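Local coordinates for protein alpha-glucosidase (Bacteroides thetaiotaomicron, PDB 5XFM) that hydrolyses beta-L-arabinopyranosides and alpha-galactosides as a bifunctional glycoside hydrolase of family 97, at residues A[464-470]-A[506-510]; A[509-514]-A[633-639]; A[517-521]-A[580-584]. The protein carries 1 engineered substitution. All blocks are in the same frame, centred on the assembly; numbering follows the deposited sequence.

Contact 1: A[464-470]-A[506-510]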
ATOM      1  N   GLN A 464       7.193  17.251 -15.354  1.00 22.44           N
ATOM      2  CA  GLN A 464       8.638  17.065 -15.244  1.00 20.90           C
ATOM      3  C   GLN A 464       9.102  16.996 -13.793  1.00 18.83           C
ATOM      4  O   GLN A 464      10.100  16.343 -13.481  1.00 20.72           O
ATOM      5  CB  GLN A 464       9.370  18.212 -15.951  1.00 22.95           C
ATOM      6  CG  GLN A 464      10.883  18.058 -15.978  1.00 21.54           C
ATOM      7  CD  GLN A 464      11.316  16.824 -16.739  1.00 23.13           C
ATOM      8  OE1 GLN A 464      10.757  16.499 -17.791  1.00 23.99           O
ATOM      9  NE2 GLN A 464      12.307  16.119 -16.209  1.00 25.53           N
ATOM     10  N   HIS A 465       8.383  17.698 -12.920  1.00 16.01           N
ATOM     11  CA  HIS A 465       8.673  17.696 -11.493  1.00 22.84           C
ATOM     12  C   HIS A 465       8.758  16.271 -10.966  1.00 20.16           C
ATOM     13  O   HIS A 465       9.716  15.912 -10.290  1.00 23.47           O
ATOM     14  CB  HIS A 465       7.604  18.486 -10.719  1.00 22.79           C
ATOM     15  CG  HIS A 465       7.709  18.357  -9.227  1.00 23.85           C
ATOM     16  ND1 HIS A 465       8.701  18.970  -8.491  1.00 25.59           N
ATOM     17  CD2 HIS A 465       6.945  17.683  -8.336  1.00 23.25           C
ATOM     18  CE1 HIS A 465       8.542  18.683  -7.212  1.00 22.15           C
ATOM     19  NE2 HIS A 465       7.483  17.903  -7.090  1.00 22.40           N
ATOM     20  N   PHE A 466       7.771  15.450 -11.319  1.00 17.51           N
ATOM     21  CA  PHE A 466       7.714  14.088 -10.804  1.00 23.88           C
ATOM     22  C   PHE A 466       8.740  13.164 -11.470  1.00 21.32           C
ATOM     23  O   PHE A 466       9.072  12.111 -10.927  1.00 24.60           O
ATOM     24  CB  PHE A 466       6.295  13.530 -10.952  1.00 20.79           C
ATOM     25  CG  PHE A 466       5.296  14.224 -10.075  1.00 16.07           C
ATOM     26  CD1 PHE A 466       5.373  14.110  -8.691  1.00 19.93           C
ATOM     27  CD2 PHE A 466       4.286  14.994 -10.626  1.00 16.12           C
ATOM     28  CE1 PHE A 466       4.460  14.758  -7.876  1.00 18.05           C
ATOM     29  CE2 PHE A 466       3.368  15.644  -9.820  1.00 12.01           C
ATOM     30  CZ  PHE A 466       3.455  15.525  -8.442  1.00 18.33           C
ATOM     31  N   CYS A 467       9.242  13.555 -12.636  1.00 18.72           N
ATOM     32  CA  CYS A 467      10.419  12.900 -13.204  1.00 23.49           C
ATOM     33  C   CYS A 467      11.656  13.222 -12.373  1.00 23.03           C
ATOM     34  O   CYS A 467      12.507  12.360 -12.154  1.00 19.65           O
ATOM     35  CB  CYS A 467      10.655  13.319 -14.659  1.00 21.55           C
ATOM     36  SG  CYS A 467       9.569  12.551 -15.870  1.00 20.16           S
ATOM     37  N   ASP A 468      11.761  14.479 -11.944  1.00 18.50           N
ATOM     38  CA  ASP A 468      12.912  14.929 -11.172  1.00 19.58           C
ATOM     39  C   ASP A 468      12.899  14.308  -9.778  1.00 27.53           C
ATOM     40  O   ASP A 468      13.948  14.118  -9.163  1.00 31.01           O
ATOM     41  CB  ASP A 468      12.948  16.463 -11.070  1.00 20.46           C
ATOM     42  CG  ASP A 468      13.148  17.148 -12.425  1.00 24.41           C
ATOM     43  OD1 ASP A 468      13.570  16.482 -13.395  1.00 22.70           O
ATOM     44  OD2 ASP A 468      12.904  18.368 -12.514  1.00 26.96           O
ATOM     45  N   GLU A 469      11.705  13.978  -9.292  1.00 26.60           N
ATOM     46  CA  GLU A 469      11.528  13.451  -7.940  1.00 25.26           C
ATOM     47  C   GLU A 469      11.426  11.932  -7.895  1.00 25.24           C
ATOM     48  O   GLU A 469      11.309  11.347  -6.812  1.00 22.55           O
ATOM     49  CB  GLU A 469      10.266  14.050  -7.309  1.00 28.40           C
ATOM     50  CG  GLU A 469      10.298  15.546  -7.095  1.00 23.29           C
ATOM     51  CD  GLU A 469      11.095  15.930  -5.869  1.00 36.96           C
ATOM     52  OE1 GLU A 469      10.648  15.589  -4.751  1.00 38.64           O
ATOM     53  OE2 GLU A 469      12.163  16.563  -6.017  1.00 40.37           O
ATOM     54  N   GLU A 470      11.482  11.295  -9.061  1.00 28.67           N
ATOM     55  CA  GLU A 470      11.249   9.855  -9.152  1.00 23.44           C
ATOM     56  C   GLU A 470      12.076   9.030  -8.174  1.00 26.51           C
ATOM     57  O   GLU A 470      11.538   8.174  -7.452  1.00 25.27           O
ATOM     58  CB  GLU A 470      11.519   9.348 -10.568  1.00 24.05           C
ATOM     59  CG  GLU A 470      11.336   7.839 -10.674  1.00 23.96           C
ATOM     60  CD  GLU A 470      11.766   7.270 -12.006  1.00 31.36           C
ATOM     61  OE1 GLU A 470      12.511   7.954 -12.743  1.00 31.97           O
ATOM     62  OE2 GLU A 470      11.372   6.124 -12.304  1.00 28.93           O
ATOM     63  N   THR A 506       7.770  14.833 -21.182  1.00 16.22           N
ATOM     64  CA  THR A 506       8.725  14.910 -20.086  1.00 21.96           C
ATOM     65  C   THR A 506       9.945  14.025 -20.342  1.00 24.13           C
ATOM     66  O   THR A 506       9.952  13.190 -21.251  1.00 21.30           O
ATOM     67  CB  THR A 506       8.080  14.528 -18.744  1.00 21.57           C
ATOM     68  OG1 THR A 506       7.553  13.205 -18.841  1.00 19.68           O
ATOM     69  CG2 THR A 506       6.943  15.483 -18.394  1.00 19.21           C
ATOM     70  N   THR A 507      10.976  14.224 -19.531  1.00 24.53           N
ATOM     71  CA  THR A 507      12.252  13.545 -19.703  1.00 20.72           C
ATOM     72  C   THR A 507      12.601  12.714 -18.473  1.00 25.86           C
ATOM     73  O   THR A 507      12.730  13.259 -17.373  1.00 25.25           O
ATOM     74  CB  THR A 507      13.386  14.562 -19.977  1.00 19.36           C
ATOM     75  OG1 THR A 507      13.068  15.323 -21.150  1.00 26.40           O
ATOM     76  CG2 THR A 507      14.717  13.858 -20.196  1.00 18.10           C
ATOM     77  N   ARG A 508      12.737  11.401 -18.656  1.00 20.65           N
ATOM     78  CA  ARG A 508      13.183  10.531 -17.578  1.00 25.33           C
ATOM     79  C   ARG A 508      14.563  10.950 -17.082  1.00 28.85           C
ATOM     80  O   ARG A 508      15.451  11.223 -17.884  1.00 26.28           O
ATOM     81  CB  ARG A 508      13.217   9.074 -18.031  1.00 26.22           C
ATOM     82  CG  ARG A 508      13.830   8.135 -16.994  1.00 28.46           C
ATOM     83  CD  ARG A 508      13.651   6.667 -17.354  1.00 26.25           C
ATOM     84  NE  ARG A 508      13.933   6.367 -18.756  1.00 25.97           N
ATOM     85  CZ  ARG A 508      14.871   5.515 -19.163  1.00 28.24           C
ATOM     86  NH1 ARG A 508      15.627   4.892 -18.273  1.00 32.26           N
ATOM     87  NH2 ARG A 508      15.053   5.283 -20.458  1.00 31.38           N
ATOM     88  N   ARG A 509      14.729  10.997 -15.761  1.00 27.23           N
ATOM     89  CA  ARG A 509      15.983  11.424 -15.145  1.00 28.10           C
ATOM     90  C   ARG A 509      16.812  10.263 -14.622  1.00 28.94           C
ATOM     91  O   ARG A 509      17.973  10.439 -14.248  1.00 25.14           O
ATOM     92  CB  ARG A 509      15.703  12.393 -14.000  1.00 23.89           C
ATOM     93  CG  ARG A 509      14.986  13.646 -14.433  1.00 26.96           C
ATOM     94  CD  ARG A 509      15.788  14.371 -15.498  1.00 24.43           C
ATOM     95  NE  ARG A 509      15.343  15.751 -15.637  1.00 31.66           N
ATOM     96  CZ  ARG A 509      15.570  16.511 -16.703  1.00 29.83           C
ATOM     97  NH1 ARG A 509      16.240  16.022 -17.740  1.00 22.83           N
ATOM     98  NH2 ARG A 509      15.122  17.760 -16.728  1.00 24.96           N
ATOM     99  N   THR A 510      16.211   9.078 -14.607  1.00 27.82           N
ATOM    100  CA  THR A 510      16.850   7.887 -14.066  1.00 25.75           C
ATOM    101  C   THR A 510      17.315   6.945 -15.172  1.00 26.34           C
ATOM    102  O   THR A 510      16.906   7.077 -16.322  1.00 24.50           O
ATOM    103  CB  THR A 510      15.894   7.129 -13.134  1.00 29.32           C
ATOM    104  OG1 THR A 510      14.640   6.941 -13.802  1.00 27.31           O
ATOM    105  CG2 THR A 510      15.662   7.913 -11.853  1.00 22.63           C
TER
HETATM  106  O   HOH W   1      12.977  10.273 -13.759  1.00 23.85           O
HETATM  107  O   HOH W   2      13.938  19.363 -14.658  1.00 25.25           O
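D468 OD1 is gripped by two donors, one from its own helix and one from across the contact. R509 NE gives the salt bridge, with R509 NE 3.0 Å from D468 OD1 and an N-H...O angle of 164°. Q464 NE2 gives the other bond, 3.1 Å to D468 OD1. The segments belong to the catalytic family 97 region, of the TIM-barrel clan. Here helix 464-468 and the first residue of helix 470-474 meet the short strand 506-507 and the loop after it.

The two grips on OD1 differ. The D468 carboxylate and the R509 guanidinium lie side by side and nearly coplanar, 12° between their planes, and NE bonds OD1 in the guanidinium plane. Q464 NE2 reaches OD1 from above the carboxylate plane. The same NE2 sits over one face of the guanidinium and is not bonded to it. Water 2, in the guanidinium plane at its edge, joins D468 OD2 to R509 NH2.

Q464 also reads the backbone of T507 at both ends of its amide. Q464 OE1 accepts from T507 N at 2.9 Å, on a lone pair. Q464 NE2 donates its second N-H to T507 O at 3.1 Å. The side chain leaves with CG anti to the backbone N (chi1 -176°) and then bends at chi2, which swings the amide over to the strand. C467 CB also rests 3.4 Å from T507 O, the atom Q464 NE2 bonds. T506 OG1 turns to M460 O.

At the buried end, Q515 NE2 bonds both E470 OE2 and T510 OG1. Water 1 donates to C467 O and E470 OE1 and accepts from R509 N. The E470 chain is extended, and T510 OG1 donates to E470 OE1 at 2.6 Å, from above the carboxylate plane.

Contact 2: A[509-514]-A[633-639]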
ATOM      1  N   ARG A 509      14.729  10.997 -15.761  1.00 27.23           N
ATOM      2  CA  ARG A 509      15.983  11.424 -15.145  1.00 28.10           C
ATOM      3  C   ARG A 509      16.812  10.263 -14.622  1.00 28.94           C
ATOM      4  O   ARG A 509      17.973  10.439 -14.248  1.00 25.14           O
ATOM      5  CB  ARG A 509      15.703  12.393 -14.000  1.00 23.89           C
ATOM      6  CG  ARG A 509      14.986  13.646 -14.433  1.00 26.96           C
ATOM      7  CD  ARG A 509      15.788  14.371 -15.498  1.00 24.43           C
ATOM      8  NE  ARG A 509      15.343  15.751 -15.637  1.00 31.66           N
ATOM      9  CZ  ARG A 509      15.570  16.511 -16.703  1.00 29.83           C
ATOM     10  NH1 ARG A 509      16.240  16.022 -17.740  1.00 22.83           N
ATOM     11  NH2 ARG A 509      15.122  17.760 -16.728  1.00 24.96           N
ATOM     12  N   THR A 510      16.211   9.078 -14.607  1.00 27.82           N
ATOM     13  CA  THR A 510      16.850   7.887 -14.066  1.00 25.75           C
ATOM     14  C   THR A 510      17.315   6.945 -15.172  1.00 26.34           C
ATOM     15  O   THR A 510      16.906   7.077 -16.322  1.00 24.50           O
ATOM     16  CB  THR A 510      15.894   7.129 -13.134  1.00 29.32           C
ATOM     17  OG1 THR A 510      14.640   6.941 -13.802  1.00 27.31           O
ATOM     18  CG2 THR A 510      15.662   7.913 -11.853  1.00 22.63           C
ATOM     19  N   THR A 511      18.171   5.994 -14.816  1.00 27.07           N
ATOM     20  CA  THR A 511      18.743   5.072 -15.794  1.00 27.58           C
ATOM     21  C   THR A 511      17.869   3.847 -16.063  1.00 32.71           C
ATOM     22  O   THR A 511      16.923   3.561 -15.323  1.00 28.44           O
ATOM     23  CB  THR A 511      20.131   4.607 -15.351  1.00 25.22           C
ATOM     24  OG1 THR A 511      20.016   3.830 -14.150  1.00 25.30           O
ATOM     25  CG2 THR A 511      21.020   5.808 -15.086  1.00 19.52           C
ATOM     26  N   ASP A 512      18.195   3.124 -17.131  1.00 29.19           N
ATOM     27  CA  ASP A 512      17.462   1.918 -17.481  1.00 26.46           C
ATOM     28  C   ASP A 512      17.557   0.891 -16.360  1.00 27.08           C
ATOM     29  O   ASP A 512      16.561   0.261 -16.000  1.00 25.37           O
ATOM     30  CB  ASP A 512      17.989   1.316 -18.786  1.00 31.57           C
ATOM     31  CG  ASP A 512      17.771   2.222 -19.982  1.00 30.33           C
ATOM     32  OD1 ASP A 512      17.149   3.290 -19.813  1.00 33.74           O
ATOM     33  OD2 ASP A 512      18.214   1.860 -21.095  1.00 29.93           O
ATOM     34  N   VAL A 513      18.748   0.738 -15.795  1.00 25.76           N
ATOM     35  CA  VAL A 513      18.949  -0.255 -14.747  1.00 31.27           C
ATOM     36  C   VAL A 513      18.188   0.158 -13.485  1.00 24.80           C
ATOM     37  O   VAL A 513      17.657  -0.693 -12.774  1.00 26.73           O
ATOM     38  CB  VAL A 513      20.446  -0.465 -14.437  1.00 27.00           C
ATOM     39  CG1 VAL A 513      20.616  -1.429 -13.282  1.00 26.77           C
ATOM     40  CG2 VAL A 513      21.149  -1.032 -15.659  1.00 26.07           C
ATOM     41  N   PHE A 514      18.112   1.463 -13.227  1.00 26.25           N
ATOM     42  CA  PHE A 514      17.217   1.992 -12.194  1.00 25.59           C
ATOM     43  C   PHE A 514      15.798   1.460 -12.401  1.00 23.31           C
ATOM     44  O   PHE A 514      15.169   0.938 -11.479  1.00 27.31           O
ATOM     45  CB  PHE A 514      17.219   3.526 -12.205  1.00 20.44           C
ATOM     46  CG  PHE A 514      16.289   4.152 -11.192  1.00 22.60           C
ATOM     47  CD1 PHE A 514      14.923   4.244 -11.436  1.00 20.41           C
ATOM     48  CD2 PHE A 514      16.788   4.677 -10.008  1.00 22.74           C
ATOM     49  CE1 PHE A 514      14.073   4.814 -10.509  1.00 20.95           C
ATOM     50  CE2 PHE A 514      15.939   5.257  -9.075  1.00 22.41           C
ATOM     51  CZ  PHE A 514      14.581   5.323  -9.325  1.00 22.59           C
ATOM     52  N   ARG A 633      25.888   5.107  -9.201  1.00 33.92           N
ATOM     53  CA  ARG A 633      25.793   6.500  -9.620  1.00 34.91           C
ATOM     54  C   ARG A 633      24.455   7.101  -9.197  1.00 36.22           C
ATOM     55  O   ARG A 633      23.485   6.370  -8.984  1.00 33.24           O
ATOM     56  CB  ARG A 633      25.988   6.612 -11.138  1.00 37.29           C
ATOM     57  CG  ARG A 633      24.775   6.250 -11.978  1.00 37.58           C
ATOM     58  CD  ARG A 633      25.102   6.375 -13.462  1.00 41.29           C
ATOM     59  NE  ARG A 633      25.021   7.754 -13.936  1.00 44.94           N
ATOM     60  CZ  ARG A 633      25.678   8.218 -14.994  1.00 45.03           C
ATOM     61  NH1 ARG A 633      26.470   7.412 -15.688  1.00 50.14           N
ATOM     62  NH2 ARG A 633      25.548   9.487 -15.356  1.00 46.26           N
ATOM     63  N   PRO A 634      24.413   8.433  -9.026  1.00 41.19           N
ATOM     64  CA  PRO A 634      23.148   9.130  -8.766  1.00 36.57           C
ATOM     65  C   PRO A 634      22.102   8.860  -9.847  1.00 35.52           C
ATOM     66  O   PRO A 634      22.449   8.784 -11.028  1.00 32.93           O
ATOM     67  CB  PRO A 634      23.562  10.607  -8.749  1.00 38.14           C
ATOM     68  CG  PRO A 634      25.010  10.579  -8.375  1.00 36.48           C
ATOM     69  CD  PRO A 634      25.552   9.369  -9.068  1.00 36.01           C
ATOM     70  N   GLN A 635      20.844   8.708  -9.429  1.00 33.17           N
ATOM     71  CA  GLN A 635      19.732   8.386 -10.325  1.00 31.73           C
ATOM     72  C   GLN A 635      19.935   7.024 -10.985  1.00 31.39           C
ATOM     73  O   GLN A 635      19.325   6.724 -12.016  1.00 28.75           O
ATOM     74  CB  GLN A 635      19.549   9.477 -11.391  1.00 32.56           C
ATOM     75  CG  GLN A 635      19.500  10.891 -10.829  1.00 34.76           C
ATOM     76  CD  GLN A 635      18.263  11.145  -9.988  1.00 35.61           C
ATOM     77  OE1 GLN A 635      17.149  10.806 -10.387  1.00 34.34           O
ATOM     78  NE2 GLN A 635      18.457  11.716  -8.803  1.00 39.20           N
ATOM     79  N   GLY A 636      20.799   6.205 -10.389  1.00 25.70           N
ATOM     80  CA  GLY A 636      21.111   4.903 -10.946  1.00 28.43           C
ATOM     81  C   GLY A 636      20.719   3.741 -10.047  1.00 30.64           C
ATOM     82  O   GLY A 636      20.182   3.929  -8.942  1.00 25.89           O
ATOM     83  N   GLY A 637      21.008   2.534 -10.528  1.00 26.88           N
ATOM     84  CA  GLY A 637      20.635   1.320  -9.833  1.00 27.12           C
ATOM     85  C   GLY A 637      21.486   0.118 -10.196  1.00 32.07           C
ATOM     86  O   GLY A 637      22.306   0.166 -11.116  1.00 29.80           O
ATOM     87  N   ILE A 638      21.267  -0.971  -9.464  1.00 33.90           N
ATOM     88  CA  ILE A 638      22.003  -2.218  -9.633  1.00 32.24           C
ATOM     89  C   ILE A 638      21.053  -3.378  -9.378  1.00 32.89           C
ATOM     90  O   ILE A 638      20.173  -3.285  -8.513  1.00 35.11           O
ATOM     91  CB  ILE A 638      23.223  -2.304  -8.676  1.00 36.60           C
ATOM     92  CG1 ILE A 638      24.475  -1.760  -9.358  1.00 35.03           C
ATOM     93  CG2 ILE A 638      23.492  -3.734  -8.233  1.00 34.83           C
ATOM     94  CD1 ILE A 638      25.591  -1.429  -8.402  1.00 49.93           C
ATOM     95  N   LEU A 639      21.195  -4.453 -10.148  1.00 30.69           N
ATOM     96  CA  LEU A 639      20.335  -5.609  -9.944  1.00 35.58           C
ATOM     97  C   LEU A 639      21.152  -6.913 -10.038  1.00 37.82           C
ATOM     98  O   LEU A 639      21.843  -7.130 -11.023  1.00 37.31           O
ATOM     99  CB  LEU A 639      19.198  -5.569 -10.967  1.00 30.47           C
ATOM    100  CG  LEU A 639      17.858  -6.275 -10.762  1.00 32.90           C
ATOM    101  CD1 LEU A 639      17.055  -6.171 -12.050  1.00 32.26           C
ATOM    102  CD2 LEU A 639      17.973  -7.715 -10.298  1.00 36.18           C
TER
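Q635 and T510 cross at about a right angle, with Q635 OE1 3.6 Å from T510 CG2. The same methyl lies over the centre of the F514 ring, 3.5 Å above its plane, a CH-pi arrangement within the segment. G636 O meets the ring at its edge, 3.6 Å from F514 CD2. The loop before helix 512-521 packs on the type II beta turn R633-G636, which leads into strand 636-641 of the C-terminal domain.

One hydrogen bond crosses directly: T511 N donates to Q635 O at 3.1 Å, nearly along the C=O axis. T511 is the N-cap of the helix. Its OG1 lies between the backbone N and the carbonyl carbon (chi1 65°), where it accepts from F514 N and also bonds D609 OD1. The other oxygen of D609 takes G637 N. V513 lays CG1 3.2 Å from G637 O, and G637, without a side chain, lets the helix start come close.

The chemistry is mixed. One backbone bond fixes the turn against the helix start, the D609 carboxylate bridges the cap and the strand, and apolar groups of T510, V513 and F514 fill in around them.

Contact 3: A[517-521]-A[580-584]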
ATOM      1  N   ALA A 517      15.473  -2.274 -11.780  1.00 18.50           N
ATOM      2  CA  ALA A 517      15.520  -2.451 -10.333  1.00 24.04           C
ATOM      3  C   ALA A 517      14.174  -2.132  -9.700  1.00 26.10           C
ATOM      4  O   ALA A 517      13.773  -2.743  -8.707  1.00 23.56           O
ATOM      5  CB  ALA A 517      16.606  -1.571  -9.725  1.00 23.03           C
ATOM      6  N   THR A 518      13.485  -1.158 -10.282  1.00 24.00           N
ATOM      7  CA  THR A 518      12.188  -0.723  -9.782  1.00 30.10           C
ATOM      8  C   THR A 518      11.100  -1.807  -9.927  1.00 26.56           C
ATOM      9  O   THR A 518      10.118  -1.815  -9.185  1.00 22.90           O
ATOM     10  CB  THR A 518      11.775   0.587 -10.517  1.00 29.03           C
ATOM     11  OG1 THR A 518      12.308   1.714  -9.811  1.00 32.52           O
ATOM     12  CG2 THR A 518      10.270   0.745 -10.639  1.00 37.62           C
ATOM     13  N   THR A 519      11.291  -2.755 -10.841  1.00 24.09           N
ATOM     14  CA  THR A 519      10.346  -3.867 -10.962  1.00 23.49           C
ATOM     15  C   THR A 519      10.454  -4.825  -9.774  1.00 28.86           C
ATOM     16  O   THR A 519       9.521  -5.573  -9.466  1.00 26.64           O
ATOM     17  CB  THR A 519      10.541  -4.651 -12.288  1.00 29.36           C
ATOM     18  OG1 THR A 519      11.801  -5.339 -12.280  1.00 26.21           O
ATOM     19  CG2 THR A 519      10.476  -3.699 -13.483  1.00 29.70           C
ATOM     20  N   VAL A 520      11.596  -4.793  -9.101  1.00 26.02           N
ATOM     21  CA  VAL A 520      11.798  -5.613  -7.923  1.00 26.28           C
ATOM     22  C   VAL A 520      11.488  -4.816  -6.654  1.00 30.25           C
ATOM     23  O   VAL A 520      10.936  -5.350  -5.689  1.00 29.64           O
ATOM     24  CB  VAL A 520      13.234  -6.160  -7.880  1.00 26.20           C
ATOM     25  CG1 VAL A 520      13.456  -6.968  -6.620  1.00 27.42           C
ATOM     26  CG2 VAL A 520      13.495  -7.018  -9.107  1.00 26.07           C
ATOM     27  N   LEU A 521      11.844  -3.537  -6.660  1.00 24.18           N
ATOM     28  CA  LEU A 521      11.602  -2.679  -5.507  1.00 23.92           C
ATOM     29  C   LEU A 521      10.116  -2.487  -5.201  1.00 27.93           C
ATOM     30  O   LEU A 521       9.711  -2.557  -4.044  1.00 25.32           O
ATOM     31  CB  LEU A 521      12.254  -1.314  -5.718  1.00 21.01           C
ATOM     32  CG  LEU A 521      13.782  -1.335  -5.745  1.00 24.53           C
ATOM     33  CD1 LEU A 521      14.339   0.051  -6.042  1.00 26.63           C
ATOM     34  CD2 LEU A 521      14.338  -1.881  -4.443  1.00 28.84           C
ATOM     35  N   LEU A 580      18.289  -9.260  -6.035  1.00 33.34           N
ATOM     36  CA  LEU A 580      18.651  -8.084  -5.255  1.00 33.06           C
ATOM     37  C   LEU A 580      18.553  -6.834  -6.124  1.00 32.47           C
ATOM     38  O   LEU A 580      19.050  -6.798  -7.248  1.00 28.31           O
ATOM     39  CB  LEU A 580      20.054  -8.215  -4.660  1.00 31.53           C
ATOM     40  CG  LEU A 580      20.430  -7.039  -3.753  1.00 30.44           C
ATOM     41  CD1 LEU A 580      21.022  -7.531  -2.455  1.00 36.57           C
ATOM     42  CD2 LEU A 580      21.396  -6.100  -4.451  1.00 34.21           C
ATOM     43  N   ALA A 581      17.893  -5.811  -5.600  1.00 34.03           N
ATOM     44  CA  ALA A 581      17.725  -4.569  -6.331  1.00 28.04           C
ATOM     45  C   ALA A 581      18.104  -3.397  -5.445  1.00 27.72           C
ATOM     46  O   ALA A 581      17.769  -3.367  -4.253  1.00 22.26           O
ATOM     47  CB  ALA A 581      16.299  -4.429  -6.828  1.00 30.04           C
ATOM     48  N   ALA A 582      18.831  -2.448  -6.025  1.00 26.03           N
ATOM     49  CA  ALA A 582      19.219  -1.254  -5.287  1.00 27.65           C
ATOM     50  C   ALA A 582      19.156  -0.024  -6.168  1.00 28.30           C
ATOM     51  O   ALA A 582      19.483  -0.093  -7.351  1.00 32.64           O
ATOM     52  CB  ALA A 582      20.617  -1.416  -4.702  1.00 28.94           C
ATOM     53  N   VAL A 583      18.707   1.098  -5.607  1.00 25.91           N
ATOM     54  CA  VAL A 583      18.799   2.374  -6.317  1.00 23.70           C
ATOM     55  C   VAL A 583      19.265   3.508  -5.408  1.00 24.19           C
ATOM     56  O   VAL A 583      19.124   3.448  -4.168  1.00 24.78           O
ATOM     57  CB  VAL A 583      17.455   2.805  -6.960  1.00 26.53           C
ATOM     58  CG1 VAL A 583      16.981   1.792  -8.000  1.00 24.93           C
ATOM     59  CG2 VAL A 583      16.400   3.053  -5.890  1.00 23.86           C
ATOM     60  N   ASN A 584      19.802   4.546  -6.050  1.00 20.83           N
ATOM     61  CA  ASN A 584      20.379   5.692  -5.347  1.00 24.01           C
ATOM     62  C   ASN A 584      19.752   7.031  -5.746  1.00 23.28           C
ATOM     63  O   ASN A 584      19.844   7.453  -6.904  1.00 25.30           O
ATOM     64  CB  ASN A 584      21.891   5.738  -5.591  1.00 24.57           C
ATOM     65  CG  ASN A 584      22.550   6.979  -4.999  1.00 30.97           C
ATOM     66  OD1 ASN A 584      22.071   7.559  -4.018  1.00 30.60           O
ATOM     67  ND2 ASN A 584      23.662   7.393  -5.600  1.00 30.26           N
TER
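A581 CB fits against helix 512-521 between V520 and the backbone of A517. A581 CB lies 3.6 Å from A517 O and 3.7 Å from V520 CB. L521 comes over the same methyl, with L521 CD2 4.0 Å from A581 CB. Two residues on along the strand, V583 takes the next place. V583 CG1 touches A517 CB at 3.8 Å, and V583 CG2 meets L521 CD1 at 3.6 Å. The leucine and valine side chains pass each other at a slant. L521 therefore spans both strand residues, one methyl branch to each.

The torsion of L521 explains this reach. CG is anti to the carbonyl carbon (chi1 -67°), which sets CD2 against A581 and CD1 against V583.

Small residues let the backbones come close: the CA atoms of A517 and A581 are 5.0 Å apart. The axes of the two short segments approach to 7.4 Å at 111°, so the helix runs across the strand.

Within the helix, A517 O, the atom A581 CB rests on, accepts from V520 N and L521 N. Farther out, R572 NH1 of strand 567-574 bonds V520 O and L521 O. Strand 577-584 lies between strands 567-574 and 636-641. L521 also packs on V568 and L570 of strand 567-574, and T474 of helix 470-474 touches both L521 and V583.

No hydrogen bond joins the two segments. The contact is a buried apolar interface between the catalytic region and the C-terminal sheet, so it rests on close fit, and R572 of the sheet adds a polar tie to the helix end.

Overall arrangement
Following the chain from the N terminus, contact 1 closes first: 506-510 returns to 464-470 after a loop of 35 residues. R509 and T510 are shared with contact 2, which begins where contact 1 ends and spans a long excursion to 633-639. Contact 3 is nested inside that excursion, joining 517-521 to 580-584. Contacts 2 and 3 both use helix 512-521, one at its start and one at its end. They meet neighbouring strands of one antiparallel sheet, 636-641 and 577-584. Contact 1 stays within the catalytic region, while contacts 2 and 3 tie that region to the C-terminal domain. E470 and F514 touch between contacts 1 and 2.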